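Local atomic coordinates of VP2 (Primate bocaparvovirus 1, PDB entry 7L0Y), a protein that self-assembles as 60 copies into the T=1 icosahedral capsid of human bocavirus 1, about 26 nm across, with size variants that differ in their N-terminal extension. Residues A[188-193]-A[301-306]; A[52-57]-A[62-67]; A[278-283]-A[294-299]; A[138-143]-A[400-405]; A[170-175]-A[195-200]. One frame throughout, in Å; residues are numbered along the deposited sequence.

Contact 1. Residues A[188-193]-A[301-306]; sequences ATEKAL and NPEGTH
Two folded glutamates face each other here: Glu303 has its CG set between its own backbone N and carbonyl carbon (chi1 68°), whereas Glu190 has CG anti to its carbonyl carbon (chi1 -65°). Each bends again at chi2, and this brings Glu190 OE2 to 3.6 Å from Glu303 OE2. The contact lies among the long loops that a parvovirus capsid protein builds out from its jelly-roll core, and joins the first turn of helix 189-195 to the loop after strand 296-300.

The two carboxylate planes stand 80° apart, so the groups meet crosswise instead of stacking. Two negative charges this close would repel; at the pH 2.6 of this structure one or both are probably protonated, which would ease the approach. The other Glu190 oxygen, OE1, turns back to accept a weak bond from the N of Ala188, the N-cap residue, at 3.0 Å.

Leu355 of a neighbouring subunit packs on Thr189, while Leu176 touches Glu303 within the chain. What remains across the contact is apolar: the Thr189 methyl CG2 rests against the bent Glu303 chain, 4.0 Å from its CB and 3.9 Å from its CD.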
# COMPACT_ATOMS: atom_id res chain seq x y z
N ALA A 188 44.15 110.20 29.26
CA ALA A 188 43.03 109.52 28.64
C ALA A 188 43.28 108.03 28.48
O ALA A 188 42.52 107.22 29.00
CB ALA A 188 42.73 110.14 27.27
N THR A 189 44.33 107.66 27.74
CA THR A 189 44.74 106.27 27.65
C THR A 189 44.99 105.68 29.04
O THR A 189 44.87 104.47 29.23
CB THR A 189 45.98 106.15 26.77
OG1 THR A 189 46.35 104.77 26.64
CG2 THR A 189 47.14 106.93 27.35
N GLU A 190 45.34 106.52 30.01
CA GLU A 190 45.49 106.04 31.38
C GLU A 190 44.15 105.67 31.98
O GLU A 190 44.00 104.61 32.59
CB GLU A 190 46.19 107.10 32.23
CG GLU A 190 47.62 107.39 31.81
CD GLU A 190 47.72 108.35 30.63
OE1 GLU A 190 46.67 108.74 30.09
OE2 GLU A 190 48.85 108.70 30.24
N LYS A 191 43.15 106.55 31.84
CA LYS A 191 41.81 106.20 32.27
C LYS A 191 41.23 105.08 31.44
O LYS A 191 40.47 104.25 31.96
CB LYS A 191 40.90 107.42 32.20
CG LYS A 191 41.22 108.50 33.20
CD LYS A 191 40.34 109.70 33.00
CE LYS A 191 40.66 110.79 34.01
NZ LYS A 191 39.85 112.01 33.76
N ALA A 192 41.56 105.02 30.16
CA ALA A 192 41.06 103.95 29.31
C ALA A 192 41.57 102.60 29.80
O ALA A 192 40.84 101.60 29.73
CB ALA A 192 41.47 104.19 27.86
N LEU A 193 42.80 102.55 30.31
CA LEU A 193 43.31 101.31 30.87
C LEU A 193 42.58 100.92 32.14
O LEU A 193 42.31 99.74 32.37
CB LEU A 193 44.80 101.42 31.13
CG LEU A 193 45.67 101.43 29.88
CD1 LEU A 193 47.10 101.74 30.25
CD2 LEU A 193 45.57 100.07 29.21
N ASN A 301 54.82 100.10 27.07
CA ASN A 301 54.31 101.44 27.27
C ASN A 301 53.47 101.86 26.07
O ASN A 301 54.03 102.15 25.00
CB ASN A 301 55.45 102.43 27.49
CG ASN A 301 54.96 103.77 27.96
OD1 ASN A 301 53.91 103.88 28.58
ND2 ASN A 301 55.72 104.81 27.67
N PRO A 302 52.15 101.91 26.20
CA PRO A 302 51.33 102.42 25.08
C PRO A 302 51.50 103.90 24.81
O PRO A 302 51.10 104.36 23.73
CB PRO A 302 49.90 102.09 25.53
CG PRO A 302 50.06 100.94 26.44
CD PRO A 302 51.34 101.16 27.17
N GLU A 303 52.05 104.68 25.73
CA GLU A 303 52.10 106.12 25.51
C GLU A 303 53.46 106.72 25.86
O GLU A 303 53.94 106.56 26.99
CB GLU A 303 50.98 106.84 26.28
CG GLU A 303 51.08 106.85 27.79
CD GLU A 303 50.64 105.55 28.43
OE1 GLU A 303 50.42 104.56 27.70
OE2 GLU A 303 50.48 105.52 29.67
N GLY A 304 54.07 107.36 24.88
CA GLY A 304 55.10 108.37 25.07
C GLY A 304 56.25 108.06 26.02
O GLY A 304 56.58 108.89 26.86
N THR A 305 56.86 106.88 25.89
CA THR A 305 58.13 106.56 26.54
C THR A 305 58.18 107.00 28.00
O THR A 305 57.24 106.73 28.77
CB THR A 305 59.30 107.19 25.78
OG1 THR A 305 59.16 108.61 25.76
CG2 THR A 305 59.34 106.67 24.35
N HIS A 306 59.26 107.68 28.38
CA HIS A 306 59.43 108.22 29.73
C HIS A 306 59.27 107.13 30.79
O HIS A 306 58.30 107.08 31.54
CB HIS A 306 58.48 109.39 29.99
CG HIS A 306 58.72 110.57 29.09
ND1 HIS A 306 59.86 111.34 29.17
CD2 HIS A 306 57.96 111.11 28.11
CE1 HIS A 306 59.79 112.31 28.26
NE2 HIS A 306 58.65 112.19 27.61

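Contact 2. Residues A[52-57]-A[62-67]; sequences EAIETT and KSQRCV
Glu52 and Cys66 form the hydrogen-bonded pair of a short antiparallel beta hairpin, and backbone bonds supply its first kind of interaction. Glu52 N reaches Cys66 O at 2.6 Å, and Cys66 N returns to Glu52 O at 2.8 Å. A third bond, Ile54 N to Gln64 O at 2.9 Å, carries the pairing past the end of strand 50-53 into the loop.

Between these bonds sits the non-hydrogen-bonded pair Ala53 and Arg65, where weaker CA-H...O contacts take over. Arg65 CA lies 3.0 Å from Glu52 O, while Ala53 CA lies 3.3 Å from Gln64 O, so both carbonyls serve an N-H and a CA-H together.

Carbon-to-carbon contact is gathered at the loop end. With its CG1 anti to the carbonyl carbon (chi1 -67°), Ile54 runs alongside Gln64, pointing the same way, and its CD1 comes 3.5 Å from Gln64 CB. Farther out, Thr56 CB meets Ser63 CB at 3.5 Å.

The side chains of Glu52 and Cys66 share one face of the ladder, where Glu52 OE2 bonds to the hydroxyl of Thr68. Ala53 and Arg65 occupy the other face. Arg65 is extended from CG to NE there, and its NH2 makes a weak hydrogen bond to Tyr487 O of a neighbouring subunit.

Strand 65-69 is the inner arm of the hairpin: Val67 hydrogen-bonds through its backbone to Tyr169 of strand 161-169, so strand 50-53 is added outside a strand already tied to the larger sheet system.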
# COMPACT_ATOMS: atom_id res chain seq x y z
N GLU A 52 45.20 96.90 46.14
CA GLU A 52 46.24 97.70 46.77
C GLU A 52 47.07 98.33 45.68
O GLU A 52 47.41 97.66 44.70
CB GLU A 52 47.14 96.85 47.68
CG GLU A 52 46.43 96.25 48.88
CD GLU A 52 45.76 94.93 48.54
OE1 GLU A 52 45.87 94.48 47.39
OE2 GLU A 52 45.12 94.35 49.44
N ALA A 53 47.40 99.60 45.84
CA ALA A 53 48.29 100.31 44.94
C ALA A 53 49.44 100.89 45.76
O ALA A 53 49.22 101.42 46.85
CB ALA A 53 47.56 101.42 44.18
N ILE A 54 50.66 100.77 45.23
CA ILE A 54 51.84 101.27 45.94
C ILE A 54 51.99 102.77 45.74
O ILE A 54 52.41 103.49 46.66
CB ILE A 54 53.09 100.52 45.47
CG1 ILE A 54 53.04 99.05 45.89
CG2 ILE A 54 54.34 101.19 46.00
CD1 ILE A 54 54.16 98.23 45.30
N GLU A 55 51.64 103.27 44.56
CA GLU A 55 51.90 104.63 44.10
C GLU A 55 53.39 104.94 43.99
O GLU A 55 53.78 106.11 44.10
CB GLU A 55 51.22 105.69 44.98
CG GLU A 55 49.69 105.71 44.90
CD GLU A 55 49.01 104.82 45.93
OE1 GLU A 55 49.71 104.17 46.72
OE2 GLU A 55 47.76 104.77 45.94
N THR A 56 54.23 103.91 43.79
CA THR A 56 55.68 103.99 43.52
C THR A 56 56.33 105.00 44.47
O THR A 56 56.19 104.85 45.69
CB THR A 56 55.94 104.22 42.02
OG1 THR A 56 57.35 104.19 41.76
CG2 THR A 56 55.34 105.54 41.49
N THR A 57 57.04 106.02 43.96
CA THR A 57 57.85 106.95 44.76
C THR A 57 58.97 106.22 45.50
O THR A 57 59.46 106.70 46.52
CB THR A 57 57.00 107.75 45.76
OG1 THR A 57 56.40 106.87 46.71
CG2 THR A 57 55.90 108.51 45.03
N LYS A 62 58.66 100.17 43.34
CA LYS A 62 58.01 100.45 42.06
C LYS A 62 56.52 100.57 42.30
O LYS A 62 56.05 100.54 43.44
CB LYS A 62 58.32 99.37 41.01
CG LYS A 62 57.72 98.01 41.28
CD LYS A 62 58.16 97.04 40.19
CE LYS A 62 57.65 97.47 38.83
NZ LYS A 62 58.08 96.54 37.75
N SER A 63 55.77 100.71 41.21
CA SER A 63 54.32 100.89 41.28
C SER A 63 53.64 99.57 40.94
O SER A 63 53.63 99.15 39.78
CB SER A 63 53.86 101.99 40.33
OG SER A 63 52.47 102.21 40.45
N GLN A 64 53.06 98.93 41.96
CA GLN A 64 52.28 97.72 41.76
C GLN A 64 50.85 97.98 42.17
O GLN A 64 50.57 98.80 43.04
CB GLN A 64 52.83 96.52 42.54
CG GLN A 64 54.11 95.94 42.00
CD GLN A 64 53.93 95.37 40.62
OE1 GLN A 64 52.90 94.79 40.32
NE2 GLN A 64 54.93 95.55 39.76
N ARG A 65 49.95 97.25 41.53
CA ARG A 65 48.55 97.24 41.91
C ARG A 65 48.12 95.79 41.96
O ARG A 65 48.25 95.08 40.96
CB ARG A 65 47.70 98.01 40.92
CG ARG A 65 46.29 98.24 41.37
CD ARG A 65 45.53 98.84 40.24
NE ARG A 65 44.16 99.20 40.59
CZ ARG A 65 43.81 100.41 40.95
NH1 ARG A 65 44.72 101.37 40.95
NH2 ARG A 65 42.55 100.68 41.27
N CYS A 66 47.65 95.35 43.11
CA CYS A 66 47.26 93.96 43.25
C CYS A 66 45.88 93.90 43.87
O CYS A 66 45.51 94.73 44.68
CB CYS A 66 48.24 93.17 44.11
SG CYS A 66 48.49 93.87 45.75
N VAL A 67 45.13 92.89 43.47
CA VAL A 67 43.92 92.50 44.15
C VAL A 67 44.18 91.20 44.88
O VAL A 67 44.61 90.21 44.27
CB VAL A 67 42.74 92.42 43.18
CG1 VAL A 67 43.21 91.88 41.91
CG2 VAL A 67 41.66 91.50 43.73

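Contact 3. Residues A[278-283]-A[294-299]; sequences PGLLSA and APFMVC
Ala294 O accepts a hydrogen bond from Tyr371 OH of a neighbouring subunit, just ahead of Phe296, whose ring meets Leu280 and Ala283. Phe296 also hydrogen-bonds through its main chain to Phe318 of strand 316-318, and Leu280 bonds likewise to Pro321. These bonds help fix two separate pieces of a long, loop-rich region of the parvovirus jelly-roll capsid protein: strand 279-280 with the turn after it, and the start of strand 296-300. Between the two pieces the side-chain contact is apolar, with CH-pi contacts on both faces of one ring.

Phe296 has its CG anti to the carbonyl carbon (chi1 -71°), a setting that carries the ring across to the other segment although its CB does not head there. Over one face sits the Ala283 methyl, with CB 3.6 Å from the ring centroid and 18° off the normal. The opposite face is covered by Leu280 CD2, 3.8 Å from the centroid and 22° off the normal. Both carbons are displaced toward the rim, and the leucine side chain crosses the phenylalanine at about a right angle. A methyl lies on either side, which probably limits how far the ring can tilt.

The same neighbouring copy completes the setting: residues 296-299 pair in an antiparallel ladder with one of its strands, its Lys365 packs on Phe296 and its Phe380 on Leu280. Beside the ring Ala283 has a second apolar neighbour, its CB standing 3.5 Å from Pro295 CB. The outer rim of the ring is also engaged, with Phe296 CE2 3.4 Å from Leu280 CB.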
# COMPACT_ATOMS: atom_id res chain seq x y z
N PRO A 278 71.56 81.49 21.59
CA PRO A 278 71.23 82.89 21.89
C PRO A 278 71.59 83.27 23.31
O PRO A 278 71.61 82.43 24.22
CB PRO A 278 69.72 82.94 21.67
CG PRO A 278 69.41 81.74 20.86
CD PRO A 278 70.36 80.70 21.31
N GLY A 279 71.88 84.54 23.51
CA GLY A 279 72.06 85.07 24.84
C GLY A 279 72.44 86.52 24.79
O GLY A 279 72.92 87.01 23.77
N LEU A 280 72.24 87.22 25.90
CA LEU A 280 72.47 88.65 26.00
C LEU A 280 73.38 88.92 27.19
O LEU A 280 72.96 88.77 28.34
CB LEU A 280 71.13 89.36 26.13
CG LEU A 280 70.43 89.95 24.90
CD1 LEU A 280 70.42 89.03 23.71
CD2 LEU A 280 69.00 90.22 25.29
N LEU A 281 74.62 89.29 26.91
CA LEU A 281 75.60 89.66 27.93
C LEU A 281 75.83 91.15 28.11
O LEU A 281 76.61 91.52 28.99
CB LEU A 281 76.94 88.98 27.64
CG LEU A 281 77.19 87.55 28.13
CD1 LEU A 281 75.94 86.68 28.27
CD2 LEU A 281 78.32 86.90 27.32
N SER A 282 75.21 92.01 27.31
CA SER A 282 75.66 93.40 27.28
C SER A 282 75.12 94.20 28.47
O SER A 282 75.76 95.16 28.91
CB SER A 282 75.24 94.05 25.97
OG SER A 282 75.86 93.40 24.88
N ALA A 283 73.96 93.82 28.99
CA ALA A 283 73.34 94.59 30.05
C ALA A 283 73.94 94.25 31.41
O ALA A 283 74.46 93.15 31.63
CB ALA A 283 71.84 94.36 30.07
N ALA A 294 66.96 93.85 37.34
CA ALA A 294 67.36 92.95 36.27
C ALA A 294 68.06 93.72 35.14
O ALA A 294 67.71 94.87 34.87
CB ALA A 294 66.15 92.20 35.72
N PRO A 295 69.04 93.11 34.49
CA PRO A 295 69.81 93.85 33.47
C PRO A 295 68.99 94.24 32.26
O PRO A 295 69.27 95.26 31.63
CB PRO A 295 70.92 92.86 33.11
CG PRO A 295 70.37 91.54 33.42
CD PRO A 295 69.53 91.73 34.64
N PHE A 296 67.98 93.46 31.91
CA PHE A 296 67.05 93.81 30.85
C PHE A 296 65.67 94.03 31.45
O PHE A 296 65.23 93.27 32.30
CB PHE A 296 66.99 92.73 29.77
CG PHE A 296 68.22 92.66 28.95
CD1 PHE A 296 68.40 93.52 27.89
CD2 PHE A 296 69.21 91.75 29.24
CE1 PHE A 296 69.53 93.47 27.13
CE2 PHE A 296 70.35 91.69 28.48
CZ PHE A 296 70.51 92.56 27.42
N MET A 297 65.01 95.08 30.99
CA MET A 297 63.70 95.45 31.47
C MET A 297 62.73 95.34 30.31
O MET A 297 62.88 96.04 29.31
CB MET A 297 63.72 96.86 32.05
CG MET A 297 62.51 97.19 32.86
SD MET A 297 62.47 96.16 34.33
CE MET A 297 63.91 96.77 35.20
N VAL A 298 61.73 94.47 30.44
CA VAL A 298 60.78 94.20 29.38
C VAL A 298 59.52 95.00 29.68
O VAL A 298 58.74 94.62 30.55
CB VAL A 298 60.47 92.70 29.28
CG1 VAL A 298 59.38 92.44 28.26
CG2 VAL A 298 61.72 91.92 28.94
N CYS A 299 59.30 96.07 28.94
CA CYS A 299 58.26 97.04 29.24
C CYS A 299 57.23 97.06 28.13
O CYS A 299 57.53 96.76 26.97
CB CYS A 299 58.84 98.44 29.43
SG CYS A 299 60.00 98.61 30.81

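Contact 4. Residues A[138-143]-A[400-405]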
# COMPACT_ATOMS: atom_id res chain seq x y z
N GLY A 138 41.30 74.48 35.54
CA GLY A 138 42.05 73.74 34.54
C GLY A 138 41.96 74.41 33.19
O GLY A 138 42.79 74.19 32.31
N GLU A 139 40.95 75.25 33.04
CA GLU A 139 40.79 76.06 31.85
C GLU A 139 41.69 77.27 31.86
O GLU A 139 41.81 77.94 30.83
CB GLU A 139 39.34 76.50 31.73
CG GLU A 139 38.36 75.38 31.51
CD GLU A 139 36.93 75.86 31.56
OE1 GLU A 139 36.71 77.01 32.00
OE2 GLU A 139 36.02 75.10 31.17
N HIS A 140 42.32 77.56 33.00
CA HIS A 140 43.11 78.77 33.17
C HIS A 140 42.27 79.99 32.84
O HIS A 140 42.72 80.93 32.19
CB HIS A 140 44.38 78.70 32.34
CG HIS A 140 45.22 77.50 32.66
ND1 HIS A 140 45.90 77.36 33.84
CD2 HIS A 140 45.45 76.37 31.95
CE1 HIS A 140 46.53 76.20 33.85
NE2 HIS A 140 46.27 75.58 32.72
N ALA A 141 41.03 79.96 33.30
CA ALA A 141 40.09 81.05 33.11
C ALA A 141 40.33 82.20 34.06
O ALA A 141 39.76 83.28 33.87
CB ALA A 141 38.66 80.53 33.27
N TYR A 142 41.15 82.00 35.06
CA TYR A 142 41.50 83.01 36.03
C TYR A 142 42.99 83.28 35.98
O TYR A 142 43.76 82.47 35.46
CB TYR A 142 41.10 82.57 37.44
CG TYR A 142 39.61 82.47 37.63
CD1 TYR A 142 38.87 83.59 37.97
CD2 TYR A 142 38.95 81.27 37.48
CE1 TYR A 142 37.53 83.51 38.15
CE2 TYR A 142 37.60 81.18 37.66
CZ TYR A 142 36.89 82.31 38.00
OH TYR A 142 35.54 82.25 38.18
N PRO A 143 43.44 84.44 36.48
CA PRO A 143 44.88 84.70 36.55
C PRO A 143 45.60 83.58 37.28
O PRO A 143 45.08 83.01 38.24
CB PRO A 143 44.95 86.01 37.33
CG PRO A 143 43.67 86.66 37.06
CD PRO A 143 42.65 85.59 36.94
N LYS A 400 52.83 78.77 29.15
CA LYS A 400 53.04 79.57 27.95
C LYS A 400 52.02 80.69 27.91
O LYS A 400 50.82 80.43 28.02
CB LYS A 400 52.90 78.72 26.70
CG LYS A 400 53.89 77.61 26.57
CD LYS A 400 53.52 76.71 25.40
CE LYS A 400 54.49 75.55 25.29
NZ LYS A 400 54.12 74.61 24.21
N PRO A 401 52.43 81.94 27.73
CA PRO A 401 51.45 83.02 27.57
C PRO A 401 50.59 82.76 26.34
O PRO A 401 51.07 82.28 25.31
CB PRO A 401 52.33 84.26 27.39
CG PRO A 401 53.63 83.90 28.01
CD PRO A 401 53.81 82.45 27.71
N ARG A 402 49.31 83.09 26.45
CA ARG A 402 48.43 83.02 25.29
C ARG A 402 48.75 84.22 24.42
O ARG A 402 48.55 85.36 24.83
CB ARG A 402 46.96 83.01 25.70
CG ARG A 402 46.47 81.80 26.46
CD ARG A 402 44.98 81.95 26.73
NE ARG A 402 44.38 80.79 27.39
CZ ARG A 402 44.31 80.61 28.70
NH1 ARG A 402 44.78 81.53 29.53
NH2 ARG A 402 43.75 79.51 29.18
N ALA A 403 49.23 83.96 23.21
CA ALA A 403 49.68 85.02 22.34
C ALA A 403 49.64 84.52 20.91
O ALA A 403 49.64 83.31 20.67
CB ALA A 403 51.09 85.49 22.70
N ASP A 404 49.60 85.46 19.97
CA ASP A 404 49.53 85.09 18.57
C ASP A 404 50.82 84.44 18.11
O ASP A 404 50.81 83.37 17.50
CB ASP A 404 49.23 86.32 17.72
CG ASP A 404 47.88 86.91 18.01
OD1 ASP A 404 47.05 86.22 18.63
OD2 ASP A 404 47.65 88.06 17.63
N LYS A 405 51.94 85.09 18.38
CA LYS A 405 53.22 84.71 17.82
C LYS A 405 54.22 84.52 18.95
O LYS A 405 54.23 85.29 19.91
CB LYS A 405 53.72 85.76 16.84
CG LYS A 405 52.82 86.00 15.66
CD LYS A 405 52.70 84.76 14.82
CE LYS A 405 51.84 85.01 13.61
NZ LYS A 405 51.73 83.81 12.75
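The Arg402 guanidinium is met edge-on, with the carbonyl oxygen of Glu139 and the CB of His140 both lying near its plane. The flat imidazole of His140 has the Gly138 carbonyl carbon above one face, offset toward the rim, while Arg402 NH2 comes to it only obliquely. The two flat groups are therefore neighbours without stacking.

Arg402 delivers its group by an extended chain: CG is anti to the carbonyl carbon (chi1 -67°) and the run from CG to NE is straight, enough to bridge backbones whose nearest CA atoms, those of His140 and Arg402, are 10.4 Å apart. Its NH1 gives a weak hydrogen bond to His140 O at 3.4 Å, with an N-H...O angle of 134°. The separation from NH2 to Glu139 O is 3.0 Å, and from NH2 to His140 CB it is 3.3 Å.

The stronger partner of NH1 is the Val518 carbonyl oxygen of a neighbouring subunit, and the Arg402 carbonyl itself accepts from Lys517 of that subunit. On the other segment, Asp137 accepts from the backbone N atoms of Ala141 and Tyr142, which steadies the turn, and His140 NE2 is weakly bonded to Pro421 O.

The contact thus joins two loops of the jelly-roll subunit through one cation set among backbone carbonyls. No carboxylate takes part across it, so the interaction does not depend on an acid staying ionised. That is consistent with its presence in a capsid at pH 2.6, where His140 is probably positive too and its ring would add some repulsion toward Arg402.

Contact 5. Residues A[170-175]-A[195-200]; sequences IPIENE and YQMPFF
Two loops that flank helix 189-195 come together here: one leaves strand 161-169 of the jelly-roll subunit, the other begins just where the helix ends. Met197 makes most of the side-chain contact between them. Its CG is anti to the backbone N (chi1 172°), and the chain stays extended until it bends at chi3 (69°), which leaves the sulfur against both Pro171 and Ile172.

Pro171 and Met197 lie side by side and point the same way. Met197 CG touches Pro171 CB at 3.6 Å, and Met197 SD is as far from Pro171 CG, at 3.6 Å. Ile172 instead crosses the methionine at about a right angle and offers its CG2 branch, 3.5 Å from Met197 SD. One flexible thioether thus conforms to a rigid proline ring and a branched isoleucine together. Pro198 adds a ring-to-backbone touch, its CD 3.5 Å from Pro171 O.

Polar atoms of the same loop look outward to another copy: Met197 O accepts from Arg469 NE, and Phe199 N gives to Asn467 OD1, both of one neighbouring subunit and both in the probable nuclear localization signal. Inside the chain, Arg65 of strand 65-69 packs on Ile172 and Met197, and Val67 of that strand packs against Pro171. Leu193 and Leu194 of helix 189-195 pack on Ile172, so the cluster has contacts to both that helix and the hairpin strand.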
# COMPACT_ATOMS: atom_id res chain seq x y z
N ILE A 170 47.75 90.73 39.65
CA ILE A 170 47.95 92.11 39.23
C ILE A 170 46.92 92.40 38.15
O ILE A 170 46.99 91.82 37.06
CB ILE A 170 49.38 92.32 38.72
CG1 ILE A 170 50.37 92.08 39.86
CG2 ILE A 170 49.54 93.71 38.17
CD1 ILE A 170 51.80 91.94 39.41
N PRO A 171 45.91 93.24 38.43
CA PRO A 171 44.89 93.50 37.41
C PRO A 171 45.36 94.40 36.28
O PRO A 171 44.85 94.30 35.16
CB PRO A 171 43.77 94.14 38.23
CG PRO A 171 44.47 94.80 39.34
CD PRO A 171 45.66 93.98 39.67
N ILE A 172 46.32 95.28 36.54
CA ILE A 172 46.74 96.25 35.55
C ILE A 172 48.19 96.59 35.81
O ILE A 172 48.68 96.42 36.93
CB ILE A 172 45.86 97.52 35.59
CG1 ILE A 172 46.09 98.40 34.37
CG2 ILE A 172 46.18 98.32 36.82
CD1 ILE A 172 45.08 99.49 34.23
N GLU A 173 48.88 97.07 34.79
CA GLU A 173 50.22 97.59 34.99
C GLU A 173 50.09 98.99 35.56
O GLU A 173 49.56 99.89 34.90
CB GLU A 173 50.99 97.57 33.67
CG GLU A 173 52.47 97.87 33.80
CD GLU A 173 53.20 97.70 32.48
OE1 GLU A 173 52.52 97.43 31.46
OE2 GLU A 173 54.44 97.83 32.45
N ASN A 174 50.58 99.19 36.78
CA ASN A 174 50.14 100.33 37.57
C ASN A 174 50.78 101.62 37.09
O ASN A 174 50.15 102.68 37.15
CB ASN A 174 50.44 100.10 39.05
CG ASN A 174 49.72 101.07 39.95
OD1 ASN A 174 48.61 101.50 39.66
ND2 ASN A 174 50.35 101.42 41.07
N GLU A 175 52.02 101.55 36.63
CA GLU A 175 52.68 102.76 36.14
C GLU A 175 51.97 103.31 34.92
O GLU A 175 52.02 104.52 34.66
CB GLU A 175 54.15 102.45 35.83
CG GLU A 175 54.98 103.65 35.45
CD GLU A 175 55.21 104.61 36.60
OE1 GLU A 175 54.98 104.21 37.76
OE2 GLU A 175 55.63 105.76 36.35
N TYR A 195 39.45 101.73 33.07
CA TYR A 195 38.06 101.37 32.85
C TYR A 195 37.92 99.91 32.44
O TYR A 195 36.94 99.26 32.78
CB TYR A 195 37.43 102.27 31.79
CG TYR A 195 37.34 103.70 32.20
CD1 TYR A 195 37.13 104.05 33.51
CD2 TYR A 195 37.45 104.72 31.26
CE1 TYR A 195 37.05 105.35 33.90
CE2 TYR A 195 37.36 106.03 31.64
CZ TYR A 195 37.16 106.34 32.96
OH TYR A 195 37.07 107.65 33.35
N GLN A 196 38.87 99.41 31.67
CA GLN A 196 38.83 98.03 31.21
C GLN A 196 39.69 97.10 32.05
O GLN A 196 39.87 95.94 31.68
CB GLN A 196 39.20 97.97 29.73
CG GLN A 196 40.47 98.65 29.41
CD GLN A 196 40.69 98.74 27.92
OE1 GLN A 196 39.79 98.50 27.14
NE2 GLN A 196 41.89 99.14 27.53
N MET A 197 40.24 97.58 33.15
CA MET A 197 40.96 96.70 34.07
C MET A 197 40.03 95.60 34.57
O MET A 197 38.98 95.90 35.15
CB MET A 197 41.52 97.49 35.24
CG MET A 197 42.10 96.62 36.31
SD MET A 197 42.91 97.56 37.62
CE MET A 197 41.52 98.35 38.41
N PRO A 198 40.39 94.34 34.39
CA PRO A 198 39.48 93.25 34.77
C PRO A 198 39.43 93.03 36.27
O PRO A 198 40.29 93.48 37.03
CB PRO A 198 40.09 92.04 34.06
CG PRO A 198 41.49 92.35 34.00
CD PRO A 198 41.62 93.82 33.79
N PHE A 199 38.40 92.33 36.68
CA PHE A 199 38.26 91.91 38.06
C PHE A 199 37.75 90.49 38.08
O PHE A 199 36.82 90.15 37.35
CB PHE A 199 37.35 92.87 38.82
CG PHE A 199 37.04 92.41 40.20
CD1 PHE A 199 38.06 92.10 41.07
CD2 PHE A 199 35.75 92.42 40.66
CE1 PHE A 199 37.78 91.69 42.33
CE2 PHE A 199 35.47 92.04 41.94
CZ PHE A 199 36.49 91.67 42.78
N PHE A 200 38.39 89.66 38.88
CA PHE A 200 38.11 88.24 38.90
C PHE A 200 37.69 87.81 40.29
O PHE A 200 38.34 88.13 41.28
CB PHE A 200 39.32 87.44 38.45
CG PHE A 200 39.70 87.68 37.03
CD1 PHE A 200 39.07 87.00 36.02
CD2 PHE A 200 40.66 88.61 36.72
CE1 PHE A 200 39.40 87.23 34.72
CE2 PHE A 200 41.00 88.84 35.42
CZ PHE A 200 40.37 88.15 34.41

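Overall arrangement
Contacts 3 and 5 are buried and mainly apolar, contact 2 is partly buried and knit by backbone bonds, and contacts 1 and 4 lie at the surface, where ionisable side chains meet: two acids and a threonine methyl in contact 1, an arginine and backbone carbonyls in contact 4. Contacts 1 and 5 share helix 189-195 and touch where Leu193 O meets Ile172. Contact 5 also leans on contact 2 through Arg65 O and Pro171, and on contact 4 through Phe200 and Pro143. Contact 3 stands apart, its centre about 24 Å from those of contacts 1 and 2, though its second segment lies one residue before 301-306 in the sequence. All five touch a neighbouring subunit.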